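Local structure of acyl-coa oxidase (Arabidopsis thaliana, 1W07) at residues B[481-486]-B[555-560]; B[559-564]-B[583-588]; B[105-110]-B[124-129]; B[111-116]-B[275-280]. The protein catalyses the FAD-dependent desaturation of long- and medium-chain acyl-CoAs to 2-trans-enoyl-CoAs in peroxisomal beta-oxidation, passing the electrons to oxygen to give hydrogen peroxide. The protein carries 1 engineered substitution. All coordinates share one frame; numbering follows the deposited sequence.

Interactions 3 and 4 come first along the chain and alternate in it: both use helix 98-113, which meets helix 116-128 through 105-110 and the start of helix 278-309 through 111-116. Their centres lie about 13 Å apart, and Pro-108 O touches Thr-280 CG2 between them. Interactions 1 and 2 follow in the C-terminal oxidase region, their centres about 8 Å apart, on overlapping turns of helix 548-566 that face helix 480-503 and helix 579-596. About 44 Å separates the centres of interactions 1 and 3. One pair packs helix 98-113 against its neighbours about 9 to 11 Å, side chain to cofactor, from FAD; the other joins three helices of the C-terminal region, away from the annotated sites.

Interaction 1: residues B[481-486]-B[555-560]; sequences DVVLEA and LCYIYA
Val-483 reaches from helix 480-503 to helix 548-566 with both of its methyl groups, one for each of two residues a turn apart. CG2 comes up to the rim of the Tyr-557 ring, 3.6 Å from CE2 of Tyr-557, and lies in the plane of that ring, so the tyrosine presents an edge to the valine rather than a face. The neighbouring ring carbon is almost as close, with Tyr-557 CD2 3.8 Å from Val-483 CG2. The other branch, CG1, is anti to the backbone N (chi1 173°) and meets the methyl of Ala-560, with Val-483 CG1 to Ala-560 CB at 3.8 Å. The valine therefore straddles the two residues, and across this spot the CA atoms of Val-483 and Ala-560 are 7.4 Å apart.

The side chains of Tyr-557 and Val-483 lie at a slant to each other. CG of the tyrosine stands beside its backbone N (chi1 -68°), which carries the CE2 edge to the valine, while one face of the ring has Cys-556 SG lying over its rim, 4.1 Å above the plane. The three touching residues are buried, and no hydrogen bond crosses between the segments: apolar packing alone joins them here. Leu-592 of helix 579-596 also packs against Tyr-557, while Cys-556 packs on helix 516-538, and Tyr-559 on both that helix and helix 328-363.

Helix 548-566 is thus held among several helices, and the contact is a plain helix-helix packing of the all-helical C-terminal region of acyl-CoA oxidases, away from the annotated sites.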
loop_
_atom_site.group_PDB
_atom_site.type_symbol
_atom_site.label_atom_id
_atom_site.label_comp_id
_atom_site.label_asym_id
_atom_site.label_seq_id
_atom_site.Cartn_x
_atom_site.Cartn_y
_atom_site.Cartn_z
ATOM N N ASP B 481 -7.890 -29.240 -17.158
ATOM C CA ASP B 481 -9.174 -29.729 -16.666
ATOM C C ASP B 481 -9.171 -29.907 -15.147
ATOM O O ASP B 481 -10.193 -29.732 -14.484
ATOM C CB ASP B 481 -9.523 -31.060 -17.343
ATOM C CG ASP B 481 -9.726 -30.912 -18.829
ATOM O OD1 ASP B 481 -10.571 -30.081 -19.219
ATOM O OD2 ASP B 481 -9.051 -31.615 -19.611
ATOM N N VAL B 482 -8.015 -30.261 -14.602
ATOM C CA VAL B 482 -7.905 -30.459 -13.164
ATOM C C VAL B 482 -7.992 -29.099 -12.458
ATOM O O VAL B 482 -8.623 -28.955 -11.397
ATOM C CB VAL B 482 -6.564 -31.139 -12.796
ATOM C CG1 VAL B 482 -6.396 -31.154 -11.306
ATOM C CG2 VAL B 482 -6.527 -32.580 -13.352
ATOM N N VAL B 483 -7.361 -28.096 -13.054
ATOM C CA VAL B 483 -7.371 -26.764 -12.481
ATOM C C VAL B 483 -8.755 -26.147 -12.610
ATOM O O VAL B 483 -9.305 -25.662 -11.631
ATOM C CB VAL B 483 -6.319 -25.865 -13.173
ATOM C CG1 VAL B 483 -6.451 -24.421 -12.680
ATOM C CG2 VAL B 483 -4.928 -26.403 -12.875
ATOM N N LEU B 484 -9.322 -26.186 -13.810
ATOM C CA LEU B 484 -10.639 -25.610 -14.036
ATOM C C LEU B 484 -11.685 -26.223 -13.128
ATOM O O LEU B 484 -12.498 -25.509 -12.537
ATOM C CB LEU B 484 -11.067 -25.772 -15.497
ATOM C CG LEU B 484 -10.449 -24.801 -16.501
ATOM C CD1 LEU B 484 -10.895 -25.158 -17.907
ATOM C CD2 LEU B 484 -10.876 -23.384 -16.158
ATOM N N GLU B 485 -11.670 -27.547 -13.017
ATOM C CA GLU B 485 -12.626 -28.249 -12.169
ATOM C C GLU B 485 -12.520 -27.750 -10.737
ATOM O O GLU B 485 -13.525 -27.466 -10.091
ATOM C CB GLU B 485 -12.369 -29.758 -12.206
ATOM C CG GLU B 485 -13.292 -30.555 -11.303
ATOM C CD GLU B 485 -12.949 -32.030 -11.279
ATOM O OE1 GLU B 485 -11.799 -32.373 -10.919
ATOM O OE2 GLU B 485 -13.830 -32.846 -11.616
ATOM N N ALA B 486 -11.294 -27.651 -10.243
ATOM C CA ALA B 486 -11.068 -27.177 -8.884
ATOM C C ALA B 486 -11.622 -25.768 -8.666
ATOM O O ALA B 486 -12.326 -25.527 -7.685
ATOM C CB ALA B 486 -9.592 -27.198 -8.570
ATOM N N LEU B 555 3.686 -19.544 -16.304
ATOM C CA LEU B 555 3.011 -18.440 -15.632
ATOM C C LEU B 555 1.532 -18.751 -15.405
ATOM O O LEU B 555 0.986 -18.461 -14.338
ATOM C CB LEU B 555 3.162 -17.149 -16.450
ATOM C CG LEU B 555 4.590 -16.621 -16.646
ATOM C CD1 LEU B 555 4.576 -15.368 -17.547
ATOM C CD2 LEU B 555 5.203 -16.327 -15.272
ATOM N N CYS B 556 0.886 -19.354 -16.400
ATOM C CA CYS B 556 -0.523 -19.701 -16.283
ATOM C C CYS B 556 -0.783 -20.527 -15.042
ATOM O O CYS B 556 -1.695 -20.217 -14.276
ATOM C CB CYS B 556 -1.005 -20.485 -17.510
ATOM S SG CYS B 556 -2.715 -21.095 -17.409
ATOM N N TYR B 557 0.002 -21.584 -14.833
ATOM C CA TYR B 557 -0.229 -22.427 -13.673
ATOM C C TYR B 557 0.308 -21.872 -12.366
ATOM O O TYR B 557 -0.136 -22.283 -11.290
ATOM C CB TYR B 557 0.257 -23.858 -13.942
ATOM C CG TYR B 557 -0.606 -24.527 -14.978
ATOM C CD1 TYR B 557 -0.291 -24.439 -16.335
ATOM C CD2 TYR B 557 -1.810 -25.140 -14.620
ATOM C CE1 TYR B 557 -1.161 -24.932 -17.308
ATOM C CE2 TYR B 557 -2.681 -25.635 -15.591
ATOM C CZ TYR B 557 -2.358 -25.524 -16.923
ATOM O OH TYR B 557 -3.267 -25.955 -17.864
ATOM N N ILE B 558 1.253 -20.939 -12.453
ATOM C CA ILE B 558 1.771 -20.269 -11.262
ATOM C C ILE B 558 0.620 -19.404 -10.736
ATOM O O ILE B 558 0.349 -19.381 -9.540
ATOM C CB ILE B 558 2.968 -19.317 -11.582
ATOM C CG1 ILE B 558 4.270 -20.117 -11.690
ATOM C CG2 ILE B 558 3.067 -18.214 -10.500
ATOM C CD1 ILE B 558 5.484 -19.271 -12.066
ATOM N N TYR B 559 -0.050 -18.688 -11.634
ATOM C CA TYR B 559 -1.174 -17.829 -11.238
ATOM C C TYR B 559 -2.258 -18.671 -10.530
ATOM O O TYR B 559 -2.671 -18.374 -9.403
ATOM C CB TYR B 559 -1.758 -17.127 -12.483
ATOM C CG TYR B 559 -2.933 -16.195 -12.208
ATOM C CD1 TYR B 559 -2.769 -14.996 -11.498
ATOM C CD2 TYR B 559 -4.221 -16.554 -12.584
ATOM C CE1 TYR B 559 -3.879 -14.182 -11.162
ATOM C CE2 TYR B 559 -5.327 -15.764 -12.254
ATOM C CZ TYR B 559 -5.162 -14.593 -11.552
ATOM O OH TYR B 559 -6.285 -13.843 -11.255
ATOM N N ALA B 560 -2.688 -19.742 -11.188
ATOM C CA ALA B 560 -3.715 -20.619 -10.645
ATOM C C ALA B 560 -3.313 -21.290 -9.332
ATOM O O ALA B 560 -4.048 -21.232 -8.343
ATOM C CB ALA B 560 -4.094 -21.674 -11.682
#

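Interaction 2: residues B[559-564]-B[583-588]; sequences YALYLL and SLANDQ
Leu-561 divides its two methyl groups between two residues one turn apart on helix 579-596. CD1 sits against the aliphatic part of Gln-588, 3.6 Å from CG of Gln-588 and 3.8 Å from CB of that residue, and it also lies 3.8 Å from the backbone oxygen of Ala-585 (Leu-561 CD1 to Ala-585 O). CD2 turns to the methyl of the same alanine, with Leu-561 CD2 to Ala-585 CB at 4.1 Å. One turn on, Leu-564 adds a looser touch, its CD2 4.5 Å from Ala-585 CB, so that the alanine methyl is met by both leucines.

The glutamine offers only its hydrocarbon stem. Its chain bends at chi2 (55°), which takes the amide away from the leucine; there NE2 gives a hydrogen bond to Ala-474 O, satisfying a polar group on a buried residue. Farther out, Trp-477 packs on both Leu-564 and Ala-585, and Leu-589 and Leu-592 extend the apolar surface round Leu-561. On another side of helix 579-596, ND2 of Asn-586 is hydrogen-bonded to Asp-518 OD1 of the second subunit, which brings this helix to the dimer interface.

The axes of the two short segments pass 9.5 Å apart with 137° between their directions, an oblique antiparallel helix packing that belongs to the C-terminal helical domain of the acyl-CoA oxidase fold.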
loop_
_atom_site.group_PDB
_atom_site.type_symbol
_atom_site.label_atom_id
_atom_site.label_comp_id
_atom_site.label_asym_id
_atom_site.label_seq_id
_atom_site.Cartn_x
_atom_site.Cartn_y
_atom_site.Cartn_z
ATOM N N TYR B 559 -0.050 -18.688 -11.634
ATOM C CA TYR B 559 -1.174 -17.829 -11.238
ATOM C C TYR B 559 -2.258 -18.671 -10.530
ATOM O O TYR B 559 -2.671 -18.374 -9.403
ATOM C CB TYR B 559 -1.758 -17.127 -12.483
ATOM C CG TYR B 559 -2.933 -16.195 -12.208
ATOM C CD1 TYR B 559 -2.769 -14.996 -11.498
ATOM C CD2 TYR B 559 -4.221 -16.554 -12.584
ATOM C CE1 TYR B 559 -3.879 -14.182 -11.162
ATOM C CE2 TYR B 559 -5.327 -15.764 -12.254
ATOM C CZ TYR B 559 -5.162 -14.593 -11.552
ATOM O OH TYR B 559 -6.285 -13.843 -11.255
ATOM N N ALA B 560 -2.688 -19.742 -11.188
ATOM C CA ALA B 560 -3.715 -20.619 -10.645
ATOM C C ALA B 560 -3.313 -21.290 -9.332
ATOM O O ALA B 560 -4.048 -21.232 -8.343
ATOM C CB ALA B 560 -4.094 -21.674 -11.682
ATOM N N LEU B 561 -2.147 -21.921 -9.316
ATOM C CA LEU B 561 -1.686 -22.609 -8.116
ATOM C C LEU B 561 -1.409 -21.648 -6.971
ATOM O O LEU B 561 -1.532 -22.020 -5.804
ATOM C CB LEU B 561 -0.435 -23.433 -8.421
ATOM C CG LEU B 561 -0.611 -24.551 -9.457
ATOM C CD1 LEU B 561 0.702 -25.310 -9.644
ATOM C CD2 LEU B 561 -1.712 -25.487 -8.987
ATOM N N TYR B 562 -1.029 -20.412 -7.293
ATOM C CA TYR B 562 -0.776 -19.422 -6.257
ATOM C C TYR B 562 -2.088 -19.047 -5.580
ATOM O O TYR B 562 -2.157 -18.943 -4.356
ATOM C CB TYR B 562 -0.139 -18.164 -6.853
ATOM C CG TYR B 562 0.042 -17.080 -5.821
ATOM C CD1 TYR B 562 1.009 -17.205 -4.827
ATOM C CD2 TYR B 562 -0.775 -15.952 -5.814
ATOM C CE1 TYR B 562 1.160 -16.240 -3.849
ATOM C CE2 TYR B 562 -0.630 -14.969 -4.839
ATOM C CZ TYR B 562 0.340 -15.125 -3.860
ATOM O OH TYR B 562 0.499 -14.178 -2.874
ATOM N N LEU B 563 -3.127 -18.836 -6.382
ATOM C CA LEU B 563 -4.437 -18.473 -5.834
ATOM C C LEU B 563 -5.025 -19.649 -5.061
ATOM O O LEU B 563 -5.667 -19.465 -4.024
ATOM C CB LEU B 563 -5.394 -18.053 -6.954
ATOM C CG LEU B 563 -5.159 -16.694 -7.647
ATOM C CD1 LEU B 563 -6.231 -16.474 -8.712
ATOM C CD2 LEU B 563 -5.203 -15.568 -6.619
ATOM N N LEU B 564 -4.804 -20.864 -5.553
ATOM C CA LEU B 564 -5.310 -22.038 -4.854
ATOM C C LEU B 564 -4.704 -22.069 -3.452
ATOM O O LEU B 564 -5.394 -22.299 -2.461
ATOM C CB LEU B 564 -4.939 -23.301 -5.630
ATOM C CG LEU B 564 -5.663 -24.593 -5.207
ATOM C CD1 LEU B 564 -5.715 -25.558 -6.367
ATOM C CD2 LEU B 564 -4.946 -25.214 -4.042
ATOM N N SER B 583 -0.925 -30.140 -0.886
ATOM C CA SER B 583 0.509 -30.124 -0.667
ATOM C C SER B 583 1.227 -30.412 -1.988
ATOM O O SER B 583 2.349 -29.956 -2.207
ATOM C CB SER B 583 0.882 -31.166 0.391
ATOM O OG SER B 583 2.200 -30.964 0.867
ATOM N N LEU B 584 0.578 -31.172 -2.866
ATOM C CA LEU B 584 1.143 -31.489 -4.178
ATOM C C LEU B 584 1.116 -30.250 -5.075
ATOM O O LEU B 584 2.008 -30.043 -5.902
ATOM C CB LEU B 584 0.345 -32.621 -4.842
ATOM C CG LEU B 584 0.529 -34.017 -4.227
ATOM C CD1 LEU B 584 -0.460 -35.009 -4.841
ATOM C CD2 LEU B 584 1.970 -34.452 -4.460
ATOM N N ALA B 585 0.086 -29.429 -4.913
ATOM C CA ALA B 585 -0.043 -28.204 -5.708
ATOM C C ALA B 585 1.075 -27.253 -5.306
ATOM O O ALA B 585 1.672 -26.593 -6.156
ATOM C CB ALA B 585 -1.393 -27.555 -5.465
ATOM N N ASN B 586 1.358 -27.202 -4.007
ATOM C CA ASN B 586 2.420 -26.356 -3.477
ATOM C C ASN B 586 3.780 -26.795 -4.023
ATOM O O ASN B 586 4.628 -25.951 -4.319
ATOM C CB ASN B 586 2.428 -26.410 -1.945
ATOM C CG ASN B 586 3.227 -25.275 -1.324
ATOM O OD1 ASN B 586 2.957 -24.102 -1.582
ATOM N ND2 ASN B 586 4.211 -25.619 -0.499
ATOM N N ASP B 587 4.001 -28.107 -4.146
ATOM C CA ASP B 587 5.269 -28.621 -4.682
ATOM C C ASP B 587 5.388 -28.207 -6.148
ATOM O O ASP B 587 6.458 -27.802 -6.609
ATOM C CB ASP B 587 5.345 -30.155 -4.597
ATOM C CG ASP B 587 5.330 -30.673 -3.174
ATOM O OD1 ASP B 587 5.894 -30.008 -2.276
ATOM O OD2 ASP B 587 4.776 -31.775 -2.953
ATOM N N GLN B 588 4.287 -28.315 -6.883
ATOM C CA GLN B 588 4.291 -27.933 -8.288
ATOM C C GLN B 588 4.571 -26.437 -8.428
ATOM O O GLN B 588 5.319 -26.009 -9.320
ATOM C CB GLN B 588 2.952 -28.271 -8.930
ATOM C CG GLN B 588 2.929 -28.066 -10.437
ATOM C CD GLN B 588 4.044 -28.826 -11.157
ATOM O OE1 GLN B 588 4.997 -28.228 -11.664
ATOM N NE2 GLN B 588 3.920 -30.145 -11.212
#

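Interaction 3: residues B[105-110]-B[124-129]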
loop_
_atom_site.group_PDB
_atom_site.type_symbol
_atom_site.label_atom_id
_atom_site.label_comp_id
_atom_site.label_asym_id
_atom_site.label_seq_id
_atom_site.Cartn_x
_atom_site.Cartn_y
_atom_site.Cartn_z
ATOM N N MET B 105 -13.768 10.711 -21.235
ATOM C CA MET B 105 -15.103 10.777 -20.639
ATOM C C MET B 105 -16.049 11.801 -21.267
ATOM O O MET B 105 -17.185 11.472 -21.629
ATOM C CB MET B 105 -14.984 11.068 -19.138
ATOM C CG MET B 105 -14.265 9.981 -18.339
ATOM S SD MET B 105 -15.077 8.363 -18.394
ATOM C CE MET B 105 -16.149 8.475 -16.911
ATOM N N PHE B 106 -15.586 13.041 -21.381
ATOM C CA PHE B 106 -16.400 14.109 -21.945
ATOM C C PHE B 106 -16.897 13.738 -23.340
ATOM O O PHE B 106 -18.097 13.791 -23.605
ATOM C CB PHE B 106 -15.588 15.402 -22.000
ATOM C CG PHE B 106 -16.352 16.572 -22.541
ATOM C CD1 PHE B 106 -17.445 17.083 -21.844
ATOM C CD2 PHE B 106 -15.978 17.170 -23.739
ATOM C CE1 PHE B 106 -18.151 18.169 -22.324
ATOM C CE2 PHE B 106 -16.683 18.268 -24.235
ATOM C CZ PHE B 106 -17.773 18.769 -23.522
ATOM N N VAL B 107 -15.978 13.352 -24.226
ATOM C CA VAL B 107 -16.357 12.985 -25.588
ATOM C C VAL B 107 -17.242 11.739 -25.638
ATOM O O VAL B 107 -18.304 11.751 -26.257
ATOM C CB VAL B 107 -15.108 12.775 -26.468
ATOM C CG1 VAL B 107 -15.474 12.074 -27.767
ATOM C CG2 VAL B 107 -14.482 14.125 -26.772
ATOM N N PRO B 108 -16.810 10.646 -24.996
ATOM C CA PRO B 108 -17.609 9.415 -24.990
ATOM C C PRO B 108 -19.031 9.645 -24.464
ATOM O O PRO B 108 -19.976 8.982 -24.900
ATOM C CB PRO B 108 -16.803 8.493 -24.084
ATOM C CG PRO B 108 -15.382 8.908 -24.384
ATOM C CD PRO B 108 -15.478 10.414 -24.404
ATOM N N ALA B 109 -19.178 10.584 -23.529
ATOM C CA ALA B 109 -20.484 10.881 -22.944
ATOM C C ALA B 109 -21.419 11.522 -23.957
ATOM O O ALA B 109 -22.582 11.130 -24.069
ATOM C CB ALA B 109 -20.326 11.799 -21.733
ATOM N N ILE B 110 -20.910 12.514 -24.683
ATOM C CA ILE B 110 -21.695 13.205 -25.695
ATOM C C ILE B 110 -22.046 12.259 -26.845
ATOM O O ILE B 110 -23.131 12.358 -27.404
ATOM C CB ILE B 110 -20.930 14.408 -26.271
ATOM C CG1 ILE B 110 -20.486 15.327 -25.136
ATOM C CG2 ILE B 110 -21.821 15.182 -27.233
ATOM C CD1 ILE B 110 -19.543 16.406 -25.579
ATOM N N SER B 124 -17.757 18.407 -32.710
ATOM C CA SER B 124 -16.956 19.140 -33.687
ATOM C C SER B 124 -16.058 20.101 -32.912
ATOM O O SER B 124 -14.887 20.277 -33.243
ATOM C CB SER B 124 -17.855 19.914 -34.650
ATOM O OG SER B 124 -18.519 20.973 -33.980
ATOM N N LEU B 125 -16.616 20.710 -31.869
ATOM C CA LEU B 125 -15.870 21.634 -31.016
ATOM C C LEU B 125 -14.847 20.878 -30.167
ATOM O O LEU B 125 -13.678 21.263 -30.094
ATOM C CB LEU B 125 -16.828 22.393 -30.095
ATOM C CG LEU B 125 -17.839 23.318 -30.772
ATOM C CD1 LEU B 125 -18.731 23.931 -29.708
ATOM C CD2 LEU B 125 -17.118 24.403 -31.567
ATOM N N ALA B 126 -15.296 19.799 -29.532
ATOM C CA ALA B 126 -14.440 18.988 -28.665
ATOM C C ALA B 126 -13.297 18.327 -29.425
ATOM O O ALA B 126 -12.149 18.326 -28.966
ATOM C CB ALA B 126 -15.277 17.924 -27.955
ATOM N N ASN B 127 -13.605 17.765 -30.588
ATOM C CA ASN B 127 -12.570 17.107 -31.371
ATOM C C ASN B 127 -11.507 18.074 -31.863
ATOM O O ASN B 127 -10.364 17.684 -32.056
ATOM C CB ASN B 127 -13.189 16.353 -32.542
ATOM C CG ASN B 127 -14.000 15.163 -32.088
ATOM O OD1 ASN B 127 -13.702 14.558 -31.059
ATOM N ND2 ASN B 127 -15.020 14.807 -32.858
ATOM N N LYS B 128 -11.882 19.333 -32.062
ATOM C CA LYS B 128 -10.933 20.346 -32.519
ATOM C C LYS B 128 -10.351 21.063 -31.306
ATOM O O LYS B 128 -9.410 21.847 -31.413
ATOM C CB LYS B 128 -11.626 21.346 -33.443
ATOM N N MET B 129 -10.930 20.782 -30.145
ATOM C CA MET B 129 -10.490 21.378 -28.891
ATOM C C MET B 129 -10.812 22.875 -28.800
ATOM O O MET B 129 -10.087 23.623 -28.143
ATOM C CB MET B 129 -8.981 21.173 -28.707
ATOM C CG MET B 129 -8.511 19.719 -28.805
ATOM S SD MET B 129 -8.527 18.818 -27.241
ATOM C CE MET B 129 -7.666 19.940 -26.225
#
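Phe-106 meets Ala-126 with the far edge of its ring. At its root, CB points toward helix 116-128, and CG stands anti to the backbone N (chi1 -179°), extending the ring toward that helix. On the way out one face of the ring has Ile-110 CD1 over its rim, 3.6 Å above the plane, a contact within the same helix one turn on. At CE2 the ring arrives at the partner segment, where CB of Ala-126 is 4.0 Å from CE2 of Phe-106 and close to the ring plane. Beyond the two segments the phenylalanine also packs on Ile-131 and on Val-187 of strand 185-194.

The alanine methyl is shared: CG2 of Val-107 comes to 4.1 Å from CB of Ala-126. This same branch lies 4.4 Å from OD1 of Asn-127 (Val-107 CG2 to Asn-127 OD1), a mere touch at the exposed border of the contact. No hydrogen bond joins the two segments, though Ala-126 O accepts one from His-102 NE2, an earlier residue of helix 98-113.

Helix 116-128 stops just past the contact in a Schellman motif, with Met-129 at positive phi as its C-prime residue, Gln-130 N turned back to Leu-125 O, and a weak bond from Met-129 N to Ala-126 O. Its last turn is near the second subunit, where Lys-128 O bonds to Gln-657 NE2.

The axes of the short segments come within 10.6 Å, with 156° between their N-to-C directions, a nearly antiparallel helical hairpin of the N-terminal domain, whose Phe-106 lies about 9 Å, side chain to cofactor, from FAD.

Interaction 4: residues B[111-116]-B[275-280]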
loop_
_atom_site.group_PDB
_atom_site.type_symbol
_atom_site.label_atom_id
_atom_site.label_comp_id
_atom_site.label_asym_id
_atom_site.label_seq_id
_atom_site.Cartn_x
_atom_site.Cartn_y
_atom_site.Cartn_z
ATOM N N LYS B 111 -21.130 11.353 -27.195
ATOM C CA LYS B 111 -21.362 10.383 -28.265
ATOM C C LYS B 111 -22.457 9.366 -27.927
ATOM O O LYS B 111 -23.306 9.046 -28.760
ATOM C CB LYS B 111 -20.084 9.603 -28.590
ATOM C CG LYS B 111 -19.055 10.370 -29.397
ATOM C CD LYS B 111 -17.872 9.478 -29.769
ATOM C CE LYS B 111 -16.813 10.250 -30.553
ATOM N NZ LYS B 111 -15.606 9.424 -30.864
ATOM N N GLY B 112 -22.433 8.843 -26.709
ATOM C CA GLY B 112 -23.427 7.857 -26.337
ATOM C C GLY B 112 -24.732 8.390 -25.779
ATOM O O GLY B 112 -25.733 7.676 -25.768
ATOM N N GLN B 113 -24.735 9.636 -25.323
ATOM C CA GLN B 113 -25.931 10.222 -24.728
ATOM C C GLN B 113 -26.477 11.409 -25.512
ATOM O O GLN B 113 -27.603 11.856 -25.285
ATOM C CB GLN B 113 -25.623 10.645 -23.288
ATOM C CG GLN B 113 -25.455 9.472 -22.327
ATOM C CD GLN B 113 -24.623 9.831 -21.109
ATOM O OE1 GLN B 113 -24.814 10.884 -20.499
ATOM N NE2 GLN B 113 -23.696 8.953 -20.746
ATOM N N GLY B 114 -25.683 11.920 -26.441
ATOM C CA GLY B 114 -26.138 13.052 -27.226
ATOM C C GLY B 114 -26.909 12.640 -28.468
ATOM O O GLY B 114 -26.752 11.526 -28.980
ATOM N N THR B 115 -27.751 13.543 -28.951
ATOM C CA THR B 115 -28.527 13.287 -30.152
ATOM C C THR B 115 -27.628 13.489 -31.368
ATOM O O THR B 115 -26.564 14.100 -31.265
ATOM C CB THR B 115 -29.724 14.246 -30.245
ATOM O OG1 THR B 115 -30.496 14.166 -29.038
ATOM C CG2 THR B 115 -30.608 13.867 -31.414
ATOM N N GLU B 116 -28.057 12.975 -32.519
ATOM C CA GLU B 116 -27.280 13.112 -33.745
ATOM C C GLU B 116 -26.954 14.577 -34.000
ATOM O O GLU B 116 -25.850 14.908 -34.422
ATOM C CB GLU B 116 -28.049 12.522 -34.932
ATOM N N GLN B 275 -30.649 0.536 -22.748
ATOM C CA GLN B 275 -29.474 -0.320 -22.637
ATOM C C GLN B 275 -28.346 0.060 -23.595
ATOM O O GLN B 275 -27.228 -0.436 -23.459
ATOM C CB GLN B 275 -29.861 -1.789 -22.856
ATOM C CG GLN B 275 -30.898 -2.312 -21.876
ATOM C CD GLN B 275 -32.301 -2.325 -22.453
ATOM O OE1 GLN B 275 -32.729 -1.371 -23.109
ATOM N NE2 GLN B 275 -33.033 -3.401 -22.195
ATOM N N LEU B 276 -28.630 0.928 -24.561
ATOM C CA LEU B 276 -27.607 1.351 -25.516
ATOM C C LEU B 276 -26.722 2.459 -24.958
ATOM O O LEU B 276 -26.305 3.364 -25.686
ATOM C CB LEU B 276 -28.245 1.811 -26.831
ATOM C CG LEU B 276 -28.756 0.665 -27.720
ATOM C CD1 LEU B 276 -29.510 1.219 -28.919
ATOM C CD2 LEU B 276 -27.571 -0.175 -28.169
ATOM N N VAL B 277 -26.449 2.390 -23.659
ATOM C CA VAL B 277 -25.588 3.359 -22.982
ATOM C C VAL B 277 -24.565 2.573 -22.172
ATOM O O VAL B 277 -23.436 3.024 -21.967
ATOM C CB VAL B 277 -26.396 4.292 -22.042
ATOM C CG1 VAL B 277 -25.507 4.828 -20.926
ATOM C CG2 VAL B 277 -26.948 5.460 -22.840
ATOM N N TYR B 278 -24.967 1.388 -21.723
ATOM C CA TYR B 278 -24.077 0.532 -20.953
ATOM C C TYR B 278 -22.887 0.136 -21.824
ATOM O O TYR B 278 -21.881 -0.368 -21.324
ATOM C CB TYR B 278 -24.811 -0.731 -20.495
ATOM C CG TYR B 278 -26.047 -0.483 -19.654
ATOM C CD1 TYR B 278 -26.046 0.472 -18.636
ATOM C CD2 TYR B 278 -27.207 -1.235 -19.847
ATOM C CE1 TYR B 278 -27.173 0.673 -17.829
ATOM C CE2 TYR B 278 -28.338 -1.042 -19.047
ATOM C CZ TYR B 278 -28.311 -0.088 -18.039
ATOM O OH TYR B 278 -29.423 0.109 -17.246
ATOM N N GLY B 279 -23.009 0.366 -23.127
ATOM C CA GLY B 279 -21.936 0.020 -24.040
ATOM C C GLY B 279 -20.648 0.772 -23.759
ATOM O O GLY B 279 -19.552 0.265 -24.014
ATOM N N THR B 280 -20.778 1.986 -23.237
ATOM C CA THR B 280 -19.615 2.799 -22.919
ATOM C C THR B 280 -18.963 2.358 -21.608
ATOM O O THR B 280 -17.736 2.285 -21.525
ATOM C CB THR B 280 -19.986 4.296 -22.825
ATOM O OG1 THR B 280 -21.039 4.471 -21.866
ATOM C CG2 THR B 280 -20.443 4.817 -24.180
#
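This is a surface contact between two helix ends, in which the last turn of helix 98-113, from the N-terminal family region, meets the residues leading into helix 278-309 of the C-alpha1 region. Gly-112 and Val-277 form its centre, their CA atoms 6.0 Å apart. Val-277 comes with CG2, 3.9 Å from Gly-112 O, while a second touch runs from Gln-113 CG to the same methyl, Val-277 CG2, at 4.3 Å. CG2 lies beside the valine's backbone N, while CG1 is anti to that nitrogen (chi1 155°). Having no side chain, Gly-112 turns its bare backbone to the neighbouring segment, where Thr-280 CG2 stands 4.8 Å from Gly-112 CA.

Polar groups are held by partners on their own side or beyond the two segments. Gly-112 O accepts a hydrogen bond from Arg-257 NH1, and Gln-113, whose stem touches the valine, bonds through OE1 to Tyr-189 OH. On the other segment, Val-277 O is gripped twice by Thr-280. OG1 of Thr-280 gives it a hydrogen bond of 2.8 Å, nearly in line with the C=O (168°), and Thr-280 N bonds to Val-277 O at 3.1 Å. These two bonds tie down the helix's first residues, about 278-280, where the backbone bonding is weak.

With no hydrogen bond from one segment to the other, the contact is van der Waals in nature, methyl against carbonyl and stem; the polar groups beside it find partners in Thr-280, within 275-280, or outside both segments in Arg-257 and Tyr-189, consistent with packing that adds no polar link.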